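Local structure of protein-glutamine deamidase Cif (Burkholderia pseudomallei, 3EIT) at residues Q230-A235 with K242-V247; N55-N60 with R73-A78. The protein deamidates a glutamine side chain of host NEDD8 to glutamate, abolishing cullin-RING ubiquitin ligase activity and so inhibiting the host cell cycle. All coordinates share one frame; numbering follows the deposited sequence.

Interaction 1 (Q230-A235 with K242-V247)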
loop_
_atom_site.group_PDB
_atom_site.type_symbol
_atom_site.label_atom_id
_atom_site.label_comp_id
_atom_site.label_asym_id
_atom_site.label_seq_id
_atom_site.Cartn_x
_atom_site.Cartn_y
_atom_site.Cartn_z
ATOM N N GLN A 230 22.101 -2.243 5.157
ATOM C CA GLN A 230 20.990 -1.697 4.371
ATOM C C GLN A 230 20.298 -2.801 3.569
ATOM O O GLN A 230 19.105 -3.062 3.737
ATOM C CB GLN A 230 21.487 -0.586 3.440
ATOM C CG GLN A 230 21.757 0.752 4.126
ATOM C CD GLN A 230 22.387 1.788 3.199
ATOM O OE1 GLN A 230 22.922 1.454 2.142
ATOM N NE2 GLN A 230 22.328 3.053 3.599
ATOM N N THR A 231 21.073 -3.460 2.718
ATOM C CA THR A 231 20.606 -4.597 1.949
ATOM C C THR A 231 19.827 -5.595 2.809
ATOM O O THR A 231 18.728 -6.014 2.433
ATOM C CB THR A 231 21.800 -5.286 1.275
ATOM O OG1 THR A 231 22.433 -4.346 0.394
ATOM C CG2 THR A 231 21.360 -6.500 0.483
ATOM N N ARG A 232 20.388 -5.958 3.965
ATOM C CA ARG A 232 19.792 -6.977 4.825
ATOM C C ARG A 232 18.422 -6.558 5.353
ATOM O O ARG A 232 17.484 -7.350 5.339
ATOM C CB ARG A 232 20.730 -7.329 5.978
ATOM C CG ARG A 232 20.325 -8.570 6.766
ATOM C CD ARG A 232 20.234 -9.833 5.896
ATOM N NE ARG A 232 21.548 -10.336 5.488
ATOM C CZ ARG A 232 21.747 -11.482 4.839
ATOM N NH1 ARG A 232 22.975 -11.857 4.514
ATOM N NH2 ARG A 232 20.718 -12.259 4.512
ATOM N N LEU A 233 18.321 -5.305 5.792
ATOM C CA LEU A 233 17.090 -4.739 6.302
ATOM C C LEU A 233 16.007 -4.661 5.234
ATOM O O LEU A 233 14.852 -5.022 5.477
ATOM C CB LEU A 233 17.349 -3.346 6.880
ATOM C CG LEU A 233 17.849 -3.244 8.322
ATOM C CD1 LEU A 233 18.376 -1.838 8.578
ATOM C CD2 LEU A 233 16.743 -3.604 9.317
ATOM N N LEU A 234 16.382 -4.186 4.053
ATOM C CA LEU A 234 15.430 -4.076 2.958
ATOM C C LEU A 234 14.852 -5.444 2.591
ATOM O O LEU A 234 13.639 -5.609 2.506
ATOM C CB LEU A 234 16.075 -3.405 1.746
ATOM C CG LEU A 234 16.400 -1.918 1.906
ATOM C CD1 LEU A 234 17.106 -1.399 0.671
ATOM C CD2 LEU A 234 15.149 -1.083 2.173
ATOM N N ALA A 235 15.737 -6.420 2.399
ATOM C CA ALA A 235 15.334 -7.770 2.031
ATOM C C ALA A 235 14.395 -8.339 3.075
ATOM O O ALA A 235 13.338 -8.863 2.747
ATOM C CB ALA A 235 16.557 -8.666 1.890
ATOM N N LYS A 242 13.000 -12.616 1.259
ATOM C CA LYS A 242 13.999 -12.253 2.233
ATOM C C LYS A 242 15.418 -12.318 1.755
ATOM O O LYS A 242 16.313 -12.671 2.461
ATOM C CB LYS A 242 13.818 -12.980 3.536
ATOM C CG LYS A 242 12.470 -12.798 4.105
ATOM C CD LYS A 242 12.519 -12.531 5.527
ATOM C CE LYS A 242 11.466 -13.338 6.218
ATOM N NZ LYS A 242 11.317 -13.003 7.656
ATOM N N ASP A 243 15.602 -11.902 0.536
ATOM C CA ASP A 243 16.803 -12.192 -0.239
ATOM C C ASP A 243 17.624 -10.942 -0.587
ATOM O O ASP A 243 17.233 -10.158 -1.457
ATOM C CB ASP A 243 16.415 -12.969 -1.509
ATOM C CG ASP A 243 17.611 -13.393 -2.336
ATOM O OD1 ASP A 243 18.752 -13.323 -1.836
ATOM O OD2 ASP A 243 17.396 -13.805 -3.495
ATOM N N PRO A 244 18.771 -10.763 0.097
ATOM C CA PRO A 244 19.725 -9.673 -0.123
ATOM C C PRO A 244 20.101 -9.457 -1.585
ATOM O O PRO A 244 20.351 -8.328 -1.993
ATOM C CB PRO A 244 20.962 -10.139 0.643
ATOM C CG PRO A 244 20.432 -10.968 1.718
ATOM C CD PRO A 244 19.211 -11.653 1.187
ATOM N N HIS A 245 20.139 -10.535 -2.361
ATOM C CA HIS A 245 20.621 -10.484 -3.740
ATOM C C HIS A 245 19.630 -9.837 -4.707
ATOM O O HIS A 245 20.008 -9.433 -5.808
ATOM C CB HIS A 245 21.027 -11.880 -4.229
ATOM C CG HIS A 245 22.326 -12.362 -3.660
ATOM N ND1 HIS A 245 22.423 -12.945 -2.413
ATOM C CD2 HIS A 245 23.582 -12.348 -4.169
ATOM C CE1 HIS A 245 23.683 -13.269 -2.178
ATOM N NE2 HIS A 245 24.407 -12.919 -3.228
ATOM N N LYS A 246 18.370 -9.737 -4.293
ATOM C CA LYS A 246 17.347 -9.076 -5.103
ATOM C C LYS A 246 17.249 -7.576 -4.791
ATOM O O LYS A 246 16.463 -6.857 -5.410
ATOM C CB LYS A 246 15.984 -9.765 -4.927
ATOM C CG LYS A 246 15.987 -11.280 -5.188
ATOM C CD LYS A 246 16.031 -11.628 -6.683
ATOM C CE LYS A 246 14.651 -11.442 -7.326
ATOM N NZ LYS A 246 14.684 -11.398 -8.822
ATOM N N VAL A 247 18.060 -7.111 -3.844
ATOM C CA VAL A 247 18.079 -5.701 -3.448
ATOM C C VAL A 247 19.297 -4.988 -4.035
ATOM O O VAL A 247 20.363 -5.579 -4.170
ATOM C CB VAL A 247 18.021 -5.543 -1.901
ATOM C CG1 VAL A 247 18.407 -4.135 -1.467
ATOM C CG2 VAL A 247 16.632 -5.883 -1.383
#
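An Asx turn that overlaps a short 3-10 segment folds residues 242-247 back against the helix they follow, so that Pro244 and Val247 lie on Thr231, Leu234 and Ala235. Asp243 shapes the turn, its OD1 accepting from His245 N at 3.2 Å; the amide reaches the oxygen from well above the carboxylate plane. The contact itself is largely apolar. Val247 straddles the helix surface with both methyls: CG1 lies 3.7 Å from Leu234 CD1, the two side chains crossing at about a right angle, while CG2 rests against the backbone N of Ala235. This spread follows from chi1 of 165°, which sets CG1 anti to the backbone N and CG2 beside it. Ala235, small enough to admit the backbone of the turn, places CB 3.5 Å from Pro244 N, and its carbonyl O receives a straight CA-H...O contact from Lys242 CA at 3.5 Å. One turn earlier in the helix, Thr231 directs its methyl to Pro244, with CG2 3.7 Å from Pro244 CB. Its hydroxyl faces the helix instead, bonded to Asp227 O. Arg232 bends at chi2 and chi3 (59° and 73°), which folds the chain back and lays one guanidinium face, near its rim, over Pro244 CG. The turn thus covers one flank of helix 227-238 early in the loop leading to strand 258-265; on the inner side Leu234 also meets Leu217 of helix 211-217, and the Leu234 side chain is about 8 Å from that of His164, an inferred active-site residue on strand 164-170.

Interaction 2 (N55-N60 with R73-A78)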
loop_
_atom_site.group_PDB
_atom_site.type_symbol
_atom_site.label_atom_id
_atom_site.label_comp_id
_atom_site.label_asym_id
_atom_site.label_seq_id
_atom_site.Cartn_x
_atom_site.Cartn_y
_atom_site.Cartn_z
ATOM N N ASN A 55 -11.678 -4.783 -9.315
ATOM C CA ASN A 55 -10.381 -4.193 -9.631
ATOM C C ASN A 55 -10.498 -2.683 -9.804
ATOM O O ASN A 55 -9.660 -1.928 -9.298
ATOM C CB ASN A 55 -9.783 -4.845 -10.875
ATOM C CG ASN A 55 -8.335 -4.467 -11.095
ATOM O OD1 ASN A 55 -8.036 -3.407 -11.632
ATOM N ND2 ASN A 55 -7.425 -5.349 -10.698
ATOM N N ARG A 56 -11.555 -2.250 -10.491
ATOM C CA ARG A 56 -11.780 -0.826 -10.747
ATOM C C ARG A 56 -12.073 -0.032 -9.481
ATOM O O ARG A 56 -11.576 1.075 -9.316
ATOM C CB ARG A 56 -12.905 -0.620 -11.764
ATOM C CG ARG A 56 -12.592 -1.216 -13.104
ATOM C CD ARG A 56 -13.058 -0.327 -14.215
ATOM N NE ARG A 56 -12.649 -0.873 -15.499
ATOM C CZ ARG A 56 -13.441 -1.587 -16.285
ATOM N NH1 ARG A 56 -14.688 -1.827 -15.909
ATOM N NH2 ARG A 56 -12.992 -2.041 -17.451
ATOM N N VAL A 57 -12.891 -0.596 -8.600
ATOM C CA VAL A 57 -13.244 0.060 -7.350
ATOM C C VAL A 57 -12.049 0.071 -6.398
ATOM O O VAL A 57 -11.848 1.028 -5.658
ATOM C CB VAL A 57 -14.514 -0.588 -6.703
ATOM C CG1 VAL A 57 -14.555 -0.391 -5.192
ATOM C CG2 VAL A 57 -15.782 -0.037 -7.358
HETATM N N MSE A 58 -11.248 -0.990 -6.437
HETATM C CA MSE A 58 -10.077 -1.082 -5.575
HETATM C C MSE A 58 -9.021 -0.026 -5.907
HETATM O O MSE A 58 -8.503 0.621 -5.001
HETATM C CB MSE A 58 -9.454 -2.483 -5.620
HETATM C CG MSE A 58 -8.403 -2.701 -4.527
HETATM SE SE MSE A 58 -9.178 -2.632 -2.731
HETATM C CE MSE A 58 -8.002 -1.293 -1.941
ATOM N N TRP A 59 -8.732 0.150 -7.200
ATOM C CA TRP A 59 -7.549 0.887 -7.642
ATOM C C TRP A 59 -7.841 2.198 -8.388
ATOM O O TRP A 59 -6.971 2.734 -9.092
ATOM C CB TRP A 59 -6.619 -0.012 -8.484
ATOM C CG TRP A 59 -6.245 -1.351 -7.863
ATOM C CD1 TRP A 59 -6.346 -2.580 -8.456
ATOM C CD2 TRP A 59 -5.706 -1.587 -6.548
ATOM N NE1 TRP A 59 -5.911 -3.559 -7.600
ATOM C CE2 TRP A 59 -5.510 -2.981 -6.423
ATOM C CE3 TRP A 59 -5.372 -0.755 -5.464
ATOM C CZ2 TRP A 59 -4.997 -3.568 -5.253
ATOM C CZ3 TRP A 59 -4.864 -1.341 -4.297
ATOM C CH2 TRP A 59 -4.684 -2.734 -4.206
ATOM N N ASN A 60 -9.052 2.718 -8.238
ATOM C CA ASN A 60 -9.344 4.084 -8.671
ATOM C C ASN A 60 -8.448 5.044 -7.878
ATOM O O ASN A 60 -8.107 4.760 -6.722
ATOM C CB ASN A 60 -10.818 4.400 -8.432
ATOM C CG ASN A 60 -11.281 5.639 -9.167
ATOM O OD1 ASN A 60 -11.330 6.739 -8.598
ATOM N ND2 ASN A 60 -11.640 5.472 -10.432
ATOM N N ARG A 73 -19.847 1.029 -12.561
ATOM C CA ARG A 73 -20.350 1.509 -13.845
ATOM C C ARG A 73 -20.056 2.993 -14.074
ATOM O O ARG A 73 -19.843 3.395 -15.217
ATOM C CB ARG A 73 -21.839 1.189 -14.047
ATOM C CG ARG A 73 -22.638 1.034 -12.771
ATOM C CD ARG A 73 -24.001 1.718 -12.864
ATOM N NE ARG A 73 -23.871 3.109 -13.316
ATOM C CZ ARG A 73 -24.634 4.126 -12.918
ATOM N NH1 ARG A 73 -24.406 5.336 -13.408
ATOM N NH2 ARG A 73 -25.611 3.951 -12.030
ATOM N N GLU A 74 -20.042 3.798 -13.004
ATOM C CA GLU A 74 -19.656 5.216 -13.111
ATOM C C GLU A 74 -18.223 5.346 -13.605
ATOM O O GLU A 74 -17.943 6.136 -14.509
ATOM C CB GLU A 74 -19.802 5.963 -11.778
ATOM C CG GLU A 74 -19.508 7.489 -11.866
ATOM C CD GLU A 74 -18.177 7.944 -11.214
ATOM O OE1 GLU A 74 -18.247 8.772 -10.271
ATOM O OE2 GLU A 74 -17.074 7.510 -11.639
ATOM N N ILE A 75 -17.327 4.565 -13.000
ATOM C CA ILE A 75 -15.933 4.507 -13.413
ATOM C C ILE A 75 -15.803 4.002 -14.852
ATOM O O ILE A 75 -15.028 4.546 -15.622
ATOM C CB ILE A 75 -15.076 3.680 -12.427
ATOM C CG1 ILE A 75 -15.145 4.303 -11.030
ATOM C CG2 ILE A 75 -13.629 3.635 -12.889
ATOM C CD1 ILE A 75 -14.860 3.341 -9.872
ATOM N N LYS A 76 -16.572 2.984 -15.224
ATOM C CA LYS A 76 -16.516 2.455 -16.588
ATOM C C LYS A 76 -16.997 3.477 -17.613
ATOM O O LYS A 76 -16.408 3.604 -18.695
ATOM C CB LYS A 76 -17.287 1.131 -16.714
ATOM C CG LYS A 76 -17.394 0.589 -18.142
ATOM C CD LYS A 76 -17.068 -0.885 -18.222
ATOM C CE LYS A 76 -17.438 -1.461 -19.590
ATOM N NZ LYS A 76 -17.308 -2.954 -19.596
ATOM N N ASN A 77 -18.054 4.212 -17.271
ATOM C CA ASN A 77 -18.529 5.287 -18.137
ATOM C C ASN A 77 -17.475 6.359 -18.301
ATOM O O ASN A 77 -17.243 6.832 -19.411
ATOM C CB ASN A 77 -19.844 5.879 -17.634
ATOM C CG ASN A 77 -21.055 5.039 -18.038
ATOM O OD1 ASN A 77 -20.928 3.861 -18.400
ATOM N ND2 ASN A 77 -22.237 5.646 -17.976
ATOM N N ALA A 78 -16.821 6.711 -17.195
ATOM C CA ALA A 78 -15.730 7.683 -17.201
ATOM C C ALA A 78 -14.607 7.281 -18.166
ATOM O O ALA A 78 -14.123 8.117 -18.935
ATOM C CB ALA A 78 -15.198 7.918 -15.790
#
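Helices 55-59 and 73-78 cross almost perpendicularly, at 87°, with their axes 10.0 Å apart at closest approach and Arg56 facing Ile75 at the nearest CA pair. Ile75 points from the second helix toward the first. Its CD1 methyl reaches the first helix, 4.0 Å from the carbonyl O of Arg56 and 4.3 Å from Val57 CG2. The chi1 of -59° turns CG2 anti to the backbone N, and this branch lies 3.7 Å from Asn60 ND2, while CG1 meets the same nitrogen; the amide end therefore rests on both branches of the isoleucine by van der Waals contact. The other end of that amide is fixed, Asn60 OD1 accepting from Arg62 N. On the flank of Ile75, the side chains of Arg56 and Lys76 come together obliquely, the guanidinium NH1 lying 3.4 Å from Lys76 CD on the aliphatic part of the lysine. Although Arg56 NH1 and Lys76 NZ are only 4.7 Å apart, each forms a salt bridge with Glu52 OE1, and the shared carboxylate probably offsets their like charges. Arg56 NH2 also bonds to Phe102 O, so two of the guanidinium nitrogens have separate partners. The whole is a near-orthogonal helix-helix packing, one isoleucine set against the neighbouring helix and a charge cluster along its border, joining helices 52-59 and 72-85 away from the annotated active site.

The two contacts lie on opposite sides of the chain's centre, their own centres about 36 Å apart, and share no helix or strand. Both are partly buried and neither is held by hydrogen bonds between its segments. Interaction 1 is local, a helix covered by the turn that soon follows it, and its buried side lies near the inferred active site. Interaction 2 joins two successive helices of the N-terminal part at nearly a right angle. Their chemistry differs accordingly: proline and valine of the loop pack on threonine, leucine and alanine of the helix in the first, with an arginine over proline at the rim, whereas the second combines a buried isoleucine and valine with an arginine and lysine that share an outside carboxylate, Glu52.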